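Local atomic coordinates of alginase (PDB entry 4Q8K), a protein that probably cleaves the polysaccharide alginate by beta-elimination, as a calcium-containing lyase of polysaccharide lyase family 18. Residues Tyr239-Asp244 with Asp259-Leu264; Ser246-Ser251 with Glu271-Leu276. All coordinates share one frame; numbering follows the deposited sequence.

Interactions 1 and 2 both reach the same antiparallel sheet, their centres about 6 Å apart. Strand 257-265 supplies half of interaction 1 and pairs through its other edge with strand 271-280, which carries half of interaction 2; L276 N lies 2.8 Å from V260 O and E272 N 2.7 Å from L264 O, both probable hydrogen bonds. The remaining halves, 239-244 and 246-251, belong to the end of strand 234-241 and the loop that follows it. That loop wraps a calcium ion, to which interaction 1 brings D242 and interaction 2 brings D250, OD2 of D250 lying 2.5 Å from the metal. One metal-bound water belongs to both contacts.

Interaction 1 (Tyr239-Asp244 with Asp259-Leu264). With CA (calcium ion), chain B; SO4 (sulfate ion), chain C.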
ATOM      1  N   TYR A 239       2.656  -0.862   5.226  1.00 18.79           N
ATOM      2  CA  TYR A 239       1.358  -1.069   5.876  1.00 18.42           C
ATOM      3  C   TYR A 239       1.010   0.032   6.854  1.00 20.39           C
ATOM      4  O   TYR A 239       1.876   0.630   7.496  1.00 19.63           O
ATOM      5  CB  TYR A 239       1.348  -2.349   6.713  1.00 18.50           C
ATOM      6  CG  TYR A 239       1.575  -3.657   6.001  1.00 19.01           C
ATOM      7  CD1 TYR A 239       2.835  -4.010   5.549  1.00 18.77           C
ATOM      8  CD2 TYR A 239       0.525  -4.568   5.830  1.00 20.78           C
ATOM      9  CE1 TYR A 239       3.059  -5.214   4.927  1.00 19.74           C
ATOM     10  CE2 TYR A 239       0.746  -5.788   5.206  1.00 21.54           C
ATOM     11  CZ  TYR A 239       2.007  -6.099   4.754  1.00 23.54           C
ATOM     12  OH  TYR A 239       2.242  -7.302   4.132  1.00 24.49           O
ATOM     13  N   VAL A 240      -0.289   0.245   6.998  1.00 18.57           N
ATOM     14  CA  VAL A 240      -0.846   1.004   8.101  1.00 17.96           C
ATOM     15  C   VAL A 240      -1.857   0.057   8.764  1.00 20.18           C
ATOM     16  O   VAL A 240      -2.842  -0.343   8.146  1.00 20.48           O
ATOM     17  CB  VAL A 240      -1.521   2.300   7.629  1.00 20.08           C
ATOM     18  CG1 VAL A 240      -2.126   3.050   8.807  1.00 20.96           C
ATOM     19  CG2 VAL A 240      -0.519   3.184   6.890  1.00 19.27           C
ATOM     20  N   SER A 241      -1.588  -0.322  10.009  1.00 20.81           N
ATOM     21  CA  SER A 241      -2.148  -1.561  10.547  1.00 22.41           C
ATOM     22  C   SER A 241      -2.452  -1.481  12.039  1.00 23.50           C
ATOM     23  O   SER A 241      -1.602  -1.076  12.828  1.00 21.76           O
ATOM     24  CB  SER A 241      -1.155  -2.704  10.279  1.00 21.68           C
ATOM     25  OG  SER A 241      -1.551  -3.916  10.885  1.00 23.77           O
ATOM     26  N   ASP A 242      -3.652  -1.911  12.425  1.00 20.44           N
ATOM     27  CA  ASP A 242      -4.072  -1.837  13.825  1.00 23.01           C
ATOM     28  C   ASP A 242      -4.342  -3.241  14.357  1.00 22.61           C
ATOM     29  O   ASP A 242      -5.437  -3.527  14.828  1.00 24.67           O
ATOM     30  CB  ASP A 242      -5.312  -0.936  13.970  1.00 23.18           C
ATOM     31  CG  ASP A 242      -5.689  -0.660  15.427  1.00 24.13           C
ATOM     32  OD1 ASP A 242      -4.866  -0.947  16.312  1.00 25.74           O
ATOM     33  OD2 ASP A 242      -6.803  -0.154  15.693  1.00 25.79           O
ATOM     34  N   THR A 243      -3.345  -4.113  14.265  1.00 23.91           N
ATOM     35  CA  THR A 243      -3.510  -5.517  14.648  1.00 26.19           C
ATOM     36  C   THR A 243      -2.637  -5.923  15.825  1.00 26.34           C
ATOM     37  O   THR A 243      -1.850  -5.127  16.342  1.00 27.36           O
ATOM     38  CB  THR A 243      -3.145  -6.480  13.504  1.00 21.39           C
ATOM     39  OG1 THR A 243      -1.717  -6.534  13.378  1.00 24.20           O
ATOM     40  CG2 THR A 243      -3.780  -6.035  12.186  1.00 23.33           C
ATOM     41  N   ASP A 244      -2.765  -7.189  16.216  1.00 24.42           N
ATOM     42  CA  ASP A 244      -1.980  -7.752  17.309  1.00 28.60           C
ATOM     43  C   ASP A 244      -0.710  -8.425  16.803  1.00 29.31           C
ATOM     44  O   ASP A 244      -0.044  -9.138  17.555  1.00 28.15           O
ATOM     45  CB  ASP A 244      -2.815  -8.784  18.081  1.00 32.54           C
ATOM     46  CG  ASP A 244      -3.156  -8.339  19.493  1.00 37.83           C
ATOM     47  OD1 ASP A 244      -2.800  -7.209  19.875  1.00 35.10           O
ATOM     48  OD2 ASP A 244      -3.804  -9.128  20.221  1.00 39.52           O
ATOM     49  N   ASP A 259       0.153   0.873  13.556  1.00 19.60           N
ATOM     50  CA  ASP A 259       1.560   0.673  13.259  1.00 20.85           C
ATOM     51  C   ASP A 259       1.788   0.963  11.785  1.00 20.69           C
ATOM     52  O   ASP A 259       0.990   0.569  10.929  1.00 19.54           O
ATOM     53  CB  ASP A 259       1.959  -0.768  13.553  1.00 21.20           C
ATOM     54  CG  ASP A 259       1.948  -1.076  15.034  1.00 23.89           C
ATOM     55  OD1 ASP A 259       2.741  -0.450  15.769  1.00 24.12           O
ATOM     56  OD2 ASP A 259       1.140  -1.918  15.463  1.00 24.15           O
ATOM     57  N   VAL A 260       2.873   1.663  11.487  1.00 21.94           N
ATOM     58  CA  VAL A 260       3.269   1.863  10.107  1.00 21.85           C
ATOM     59  C   VAL A 260       4.580   1.128   9.958  1.00 19.60           C
ATOM     60  O   VAL A 260       5.541   1.408  10.675  1.00 19.37           O
ATOM     61  CB  VAL A 260       3.477   3.346   9.767  1.00 22.38           C
ATOM     62  CG1 VAL A 260       3.922   3.492   8.312  1.00 18.69           C
ATOM     63  CG2 VAL A 260       2.213   4.147  10.048  1.00 21.49           C
ATOM     64  N   TYR A 261       4.617   0.155   9.063  1.00 15.45           N
ATOM     65  CA  TYR A 261       5.794  -0.681   8.935  1.00 19.69           C
ATOM     66  C   TYR A 261       5.959  -1.146   7.513  1.00 17.64           C
ATOM     67  O   TYR A 261       5.051  -0.995   6.675  1.00 18.29           O
ATOM     68  CB  TYR A 261       5.725  -1.892   9.885  1.00 18.07           C
ATOM     69  CG  TYR A 261       4.560  -2.840   9.659  1.00 17.55           C
ATOM     70  CD1 TYR A 261       4.671  -3.921   8.789  1.00 18.14           C
ATOM     71  CD2 TYR A 261       3.372  -2.669  10.346  1.00 17.55           C
ATOM     72  CE1 TYR A 261       3.619  -4.800   8.600  1.00 20.35           C
ATOM     73  CE2 TYR A 261       2.303  -3.545  10.159  1.00 21.85           C
ATOM     74  CZ  TYR A 261       2.439  -4.604   9.291  1.00 21.16           C
ATOM     75  OH  TYR A 261       1.376  -5.464   9.105  1.00 21.44           O
ATOM     76  N   VAL A 262       7.121  -1.719   7.242  1.00 19.61           N
ATOM     77  CA  VAL A 262       7.410  -2.210   5.919  1.00 15.32           C
ATOM     78  C   VAL A 262       7.837  -3.667   5.967  1.00 18.45           C
ATOM     79  O   VAL A 262       8.498  -4.109   6.915  1.00 19.25           O
ATOM     80  CB  VAL A 262       8.500  -1.346   5.241  1.00 15.93           C
ATOM     81  CG1 VAL A 262       9.799  -1.400   6.055  1.00 20.34           C
ATOM     82  CG2 VAL A 262       8.729  -1.820   3.818  1.00 21.26           C
ATOM     83  N   ARG A 263       7.435  -4.431   4.959  1.00 17.05           N
ATOM     84  CA  ARG A 263       8.026  -5.745   4.741  1.00 15.90           C
ATOM     85  C   ARG A 263       8.735  -5.705   3.407  1.00 18.49           C
ATOM     86  O   ARG A 263       8.150  -5.265   2.403  1.00 19.21           O
ATOM     87  CB  ARG A 263       6.953  -6.832   4.685  1.00 19.98           C
ATOM     88  CG  ARG A 263       6.303  -7.120   6.014  1.00 21.08           C
ATOM     89  CD  ARG A 263       5.195  -8.157   5.892  1.00 21.49           C
ATOM     90  NE  ARG A 263       4.856  -8.657   7.219  1.00 22.34           N
ATOM     91  CZ  ARG A 263       5.419  -9.730   7.759  1.00 24.07           C
ATOM     92  NH1 ARG A 263       6.320 -10.416   7.068  1.00 21.79           N
ATOM     93  NH2 ARG A 263       5.084 -10.112   8.984  1.00 23.06           N
ATOM     94  N   LEU A 264       9.980  -6.175   3.410  1.00 18.73           N
ATOM     95  CA  LEU A 264      10.815  -6.274   2.219  1.00 17.32           C
ATOM     96  C   LEU A 264      11.256  -7.714   2.007  1.00 20.29           C
ATOM     97  O   LEU A 264      11.826  -8.335   2.905  1.00 22.40           O
ATOM     98  CB  LEU A 264      12.058  -5.385   2.358  1.00 20.85           C
ATOM     99  CG  LEU A 264      11.790  -3.896   2.565  1.00 17.19           C
ATOM    100  CD1 LEU A 264      13.111  -3.136   2.789  1.00 19.30           C
ATOM    101  CD2 LEU A 264      11.041  -3.329   1.370  1.00 18.40           C
TER
HETATM  102 CA    CA B 501      -2.819  -0.763  17.493  1.00 24.73          CA
HETATM  103  S   SO4 C 502       0.434 -10.194   5.942  1.00 36.85           S
HETATM  104  O1  SO4 C 502       0.218  -9.160   6.934  1.00 28.27           O
HETATM  105  O2  SO4 C 502      -0.550 -11.262   6.093  1.00 41.59           O
HETATM  106  O3  SO4 C 502       0.288  -9.559   4.630  1.00 38.14           O
HETATM  107  O4  SO4 C 502       1.782 -10.748   6.071  1.00 35.29           O
HETATM  108  O   HOH W   1      -0.500  -6.845  10.927  1.00 23.35           O
HETATM  109  O   HOH W   2      -0.404  -3.903  13.329  1.00 25.34           O
HETATM  110  O   HOH W   3      -1.382  -2.322  16.160  1.00 24.10           O
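Y239 and Y261 face each other across two antiparallel strands, their rings nearly parallel, with planes 14° apart, but displaced so far that little of one lies over the other. Y239 CD1 comes within 3.2 Å of Y261 CE1, while Y239 CB sits over the face of the Y261 ring, 3.8 Å from its centroid, in a CH-pi contact. A chi1 of 61° sets Y261 CG between the backbone N and the carbonyl carbon, and the ring extends from there toward Y239. Tyrosine suits both positions, a broad flat face for packing and a hydroxyl for the polar rim: Y239 OH donates to a sulfate oxygen, O3, at 3.0 Å, and Y261 OH accepts from a water that also bonds S241 OG and T243 OG1, the latter hydrogen-bonded to E245 too. The sulfate, probably from the crystallisation liquor, is held by K221 as well.

The backbones here form part of the beta-sandwich of the concanavalin-like alginate lyase domain. Y239 with Y261 is a hydrogen-bonded pair, Y239 N donating to Y261 O at 2.8 Å, and S241 with D259 is another; the pair between them, V240 with V260, turns its branched side chains to the opposite face.

S241, small enough to sit beside a tyrosine, brings CB to 3.6 Å from Y261 CE2. Its OG, anti to the backbone N (chi1 174°), bonds a second water at 2.7 Å, which accepts from T243 N. Beyond the strand, D242 OD1 binds calcium at 2.4 Å. D259 carboxylate oxygens receive the backbone N-H groups of D250 and S251, tying the strand to the calcium loop.

Interaction 2 (Ser246-Ser251 with Glu271-Leu276); sequences SGFNDS and EEKFAL. With CA (calcium ion), chain B.
K273 reaches across to the loop and donates from NZ to the carbonyl oxygen of S246, 2.7 Å away and nearly in line with the C=O bond. Its chain is extended beyond CG, giving the ammonium the reach a shorter residue would lack, and the same NZ forms a salt bridge with E245. A water links NZ weakly to S246 OG. Replacing K273 by an alanine would probably leave S246 O and the E245 carboxylate without this charged partner and uncover part of the F248 ring.

Apolar packing accompanies that bond. The K273 chain crosses the F248 side chain at about a right angle, CE 3.8 Å from F248 CZ. A lysine can offer its methylenes to a ring in this way and still present its ammonium to S246 O. A275 puts CB at the ring's edge, 4.0 Å from F248 CD1, and also 3.6 Å from N249 OD1; its single methyl fits this close approach to the loop. G247 has its own reason to lack a side chain: at its backbone angles (phi 108°) a CB would press on the preceding carbonyl oxygen and clash with K273 CE.

Within the loop, F248 N donates to S251 OG at 2.9 Å, and that hydroxyl is also bonded to E245 O, drawing the turn together. N249 ND2 donates to a water that reaches L276 O only weakly.

D250, whose OD2 binds calcium, shares the ion with D242, V252, N255 and I257. The arrangement is that of a calcium-binding loop between two sheet strands, here packed against the strand beyond them, 271-280.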
ATOM      1  N   SER A 246       2.855  -9.141  16.347  1.00 27.99           N
ATOM      2  CA  SER A 246       3.966  -8.689  17.179  1.00 28.45           C
ATOM      3  C   SER A 246       5.130  -8.142  16.350  1.00 26.90           C
ATOM      4  O   SER A 246       5.242  -8.421  15.156  1.00 26.71           O
ATOM      5  CB  SER A 246       4.458  -9.821  18.090  1.00 34.15           C
ATOM      6  OG  SER A 246       4.952 -10.920  17.339  1.00 39.65           O
ATOM      7  N   GLY A 247       5.990  -7.362  16.997  1.00 27.42           N
ATOM      8  CA  GLY A 247       7.214  -6.887  16.381  1.00 28.71           C
ATOM      9  C   GLY A 247       7.246  -5.415  16.016  1.00 26.54           C
ATOM     10  O   GLY A 247       8.239  -4.951  15.453  1.00 26.55           O
ATOM     11  N   PHE A 248       6.189  -4.678  16.347  1.00 28.07           N
ATOM     12  CA  PHE A 248       6.101  -3.261  15.999  1.00 25.86           C
ATOM     13  C   PHE A 248       6.002  -2.395  17.257  1.00 28.94           C
ATOM     14  O   PHE A 248       5.976  -2.921  18.370  1.00 29.55           O
ATOM     15  CB  PHE A 248       4.912  -3.012  15.055  1.00 26.29           C
ATOM     16  CG  PHE A 248       4.858  -3.966  13.881  1.00 22.85           C
ATOM     17  CD1 PHE A 248       5.927  -4.064  13.005  1.00 23.51           C
ATOM     18  CD2 PHE A 248       3.749  -4.770  13.660  1.00 24.59           C
ATOM     19  CE1 PHE A 248       5.892  -4.935  11.936  1.00 20.66           C
ATOM     20  CE2 PHE A 248       3.713  -5.649  12.586  1.00 22.42           C
ATOM     21  CZ  PHE A 248       4.786  -5.725  11.714  1.00 22.54           C
ATOM     22  N   ASN A 249       5.971  -1.078  17.077  1.00 26.58           N
ATOM     23  CA  ASN A 249       5.961  -0.146  18.209  1.00 30.69           C
ATOM     24  C   ASN A 249       4.726  -0.269  19.098  1.00 32.90           C
ATOM     25  O   ASN A 249       4.826  -0.111  20.321  1.00 33.05           O
ATOM     26  CB  ASN A 249       6.076   1.306  17.741  1.00 28.96           C
ATOM     27  CG  ASN A 249       7.412   1.622  17.096  1.00 24.38           C
ATOM     28  OD1 ASN A 249       8.265   0.751  16.925  1.00 27.94           O
ATOM     29  ND2 ASN A 249       7.588   2.878  16.718  1.00 25.69           N
ATOM     30  N   ASP A 250       3.565  -0.507  18.484  1.00 25.11           N
ATOM     31  CA  ASP A 250       2.325  -0.673  19.230  1.00 26.05           C
ATOM     32  C   ASP A 250       1.968  -2.156  19.299  1.00 29.63           C
ATOM     33  O   ASP A 250       2.046  -2.768  20.367  1.00 31.90           O
ATOM     34  CB  ASP A 250       1.196   0.139  18.586  1.00 29.28           C
ATOM     35  CG  ASP A 250      -0.090   0.103  19.391  1.00 30.25           C
ATOM     36  OD1 ASP A 250      -0.251   0.939  20.307  1.00 32.09           O
ATOM     37  OD2 ASP A 250      -0.946  -0.749  19.095  1.00 27.69           O
ATOM     38  N   SER A 251       1.613  -2.732  18.153  1.00 27.40           N
ATOM     39  CA  SER A 251       1.302  -4.157  18.048  1.00 28.26           C
ATOM     40  C   SER A 251       0.132  -4.554  18.942  1.00 29.51           C
ATOM     41  O   SER A 251       0.022  -5.706  19.354  1.00 31.66           O
ATOM     42  CB  SER A 251       2.532  -5.016  18.372  1.00 29.35           C
ATOM     43  OG  SER A 251       3.493  -4.970  17.325  1.00 25.78           O
ATOM     44  N   GLU A 271      10.776 -12.493   3.830  1.00 25.03           N
ATOM     45  CA  GLU A 271      10.414 -11.129   4.180  1.00 22.47           C
ATOM     46  C   GLU A 271      11.110 -10.672   5.452  1.00 23.11           C
ATOM     47  O   GLU A 271      11.147 -11.390   6.456  1.00 25.41           O
ATOM     48  CB  GLU A 271       8.900 -10.976   4.348  1.00 23.36           C
ATOM     49  CG  GLU A 271       8.120 -11.103   3.052  1.00 23.44           C
ATOM     50  CD  GLU A 271       6.647 -10.738   3.218  1.00 26.81           C
ATOM     51  OE1 GLU A 271       6.070 -10.973   4.302  1.00 24.92           O
ATOM     52  OE2 GLU A 271       6.068 -10.191   2.262  1.00 29.37           O
ATOM     53  N   GLU A 272      11.659  -9.466   5.399  1.00 19.09           N
ATOM     54  CA  GLU A 272      12.144  -8.791   6.591  1.00 19.68           C
ATOM     55  C   GLU A 272      11.203  -7.639   6.892  1.00 20.42           C
ATOM     56  O   GLU A 272      10.872  -6.860   6.003  1.00 19.29           O
ATOM     57  CB  GLU A 272      13.575  -8.279   6.364  1.00 19.24           C
ATOM     58  CG  GLU A 272      14.543  -9.397   6.014  1.00 20.37           C
ATOM     59  CD  GLU A 272      15.997  -8.938   5.867  1.00 23.55           C
ATOM     60  OE1 GLU A 272      16.389  -7.904   6.456  1.00 22.44           O
ATOM     61  OE2 GLU A 272      16.746  -9.635   5.153  1.00 26.09           O
ATOM     62  N   LYS A 273      10.759  -7.540   8.138  1.00 18.53           N
ATOM     63  CA  LYS A 273       9.843  -6.481   8.530  1.00 17.38           C
ATOM     64  C   LYS A 273      10.502  -5.482   9.465  1.00 21.21           C
ATOM     65  O   LYS A 273      11.452  -5.821  10.187  1.00 24.45           O
ATOM     66  CB  LYS A 273       8.585  -7.069   9.163  1.00 22.30           C
ATOM     67  CG  LYS A 273       8.773  -7.626  10.575  1.00 21.24           C
ATOM     68  CD  LYS A 273       7.530  -8.442  10.948  1.00 22.62           C
ATOM     69  CE  LYS A 273       7.261  -8.476  12.443  1.00 27.71           C
ATOM     70  NZ  LYS A 273       6.109  -9.394  12.747  1.00 27.24           N
ATOM     71  N   PHE A 274      10.007  -4.250   9.431  1.00 20.18           N
ATOM     72  CA  PHE A 274      10.631  -3.152  10.155  1.00 21.58           C
ATOM     73  C   PHE A 274       9.606  -2.094  10.514  1.00 19.99           C
ATOM     74  O   PHE A 274       8.897  -1.588   9.645  1.00 19.17           O
ATOM     75  CB  PHE A 274      11.720  -2.527   9.286  1.00 19.37           C
ATOM     76  CG  PHE A 274      12.715  -1.701  10.051  1.00 25.93           C
ATOM     77  CD1 PHE A 274      12.469  -0.365  10.320  1.00 26.20           C
ATOM     78  CD2 PHE A 274      13.915  -2.257  10.471  1.00 27.74           C
ATOM     79  CE1 PHE A 274      13.402   0.405  11.012  1.00 23.73           C
ATOM     80  CE2 PHE A 274      14.852  -1.488  11.170  1.00 30.61           C
ATOM     81  CZ  PHE A 274      14.590  -0.153  11.437  1.00 27.67           C
ATOM     82  N   ALA A 275       9.532  -1.751  11.797  1.00 19.17           N
ATOM     83  CA  ALA A 275       8.610  -0.719  12.249  1.00 22.57           C
ATOM     84  C   ALA A 275       9.131   0.690  11.955  1.00 21.55           C
ATOM     85  O   ALA A 275      10.268   1.025  12.294  1.00 21.89           O
ATOM     86  CB  ALA A 275       8.304  -0.882  13.743  1.00 22.99           C
ATOM     87  N   LEU A 276       8.282   1.512  11.339  1.00 20.54           N
ATOM     88  CA  LEU A 276       8.653   2.884  11.002  1.00 19.04           C
ATOM     89  C   LEU A 276       8.060   3.901  11.970  1.00 20.51           C
ATOM     90  O   LEU A 276       8.698   4.879  12.320  1.00 20.99           O
ATOM     91  CB  LEU A 276       8.230   3.197   9.558  1.00 20.61           C
ATOM     92  CG  LEU A 276       8.909   2.252   8.556  1.00 19.50           C
ATOM     93  CD1 LEU A 276       8.224   2.307   7.194  1.00 24.28           C
ATOM     94  CD2 LEU A 276      10.418   2.548   8.449  1.00 24.02           C
TER
HETATM   95 CA    CA B 501      -2.819  -0.763  17.493  1.00 24.73          CA
HETATM   96  O   HOH W   4       4.868 -11.891  14.181  1.00 49.22           O
HETATM   97  O   HOH W   5      10.024   4.019  15.351  1.00 34.24           O
HETATM   98  O   HOH W   3      -1.382  -2.322  16.160  1.00 24.10           O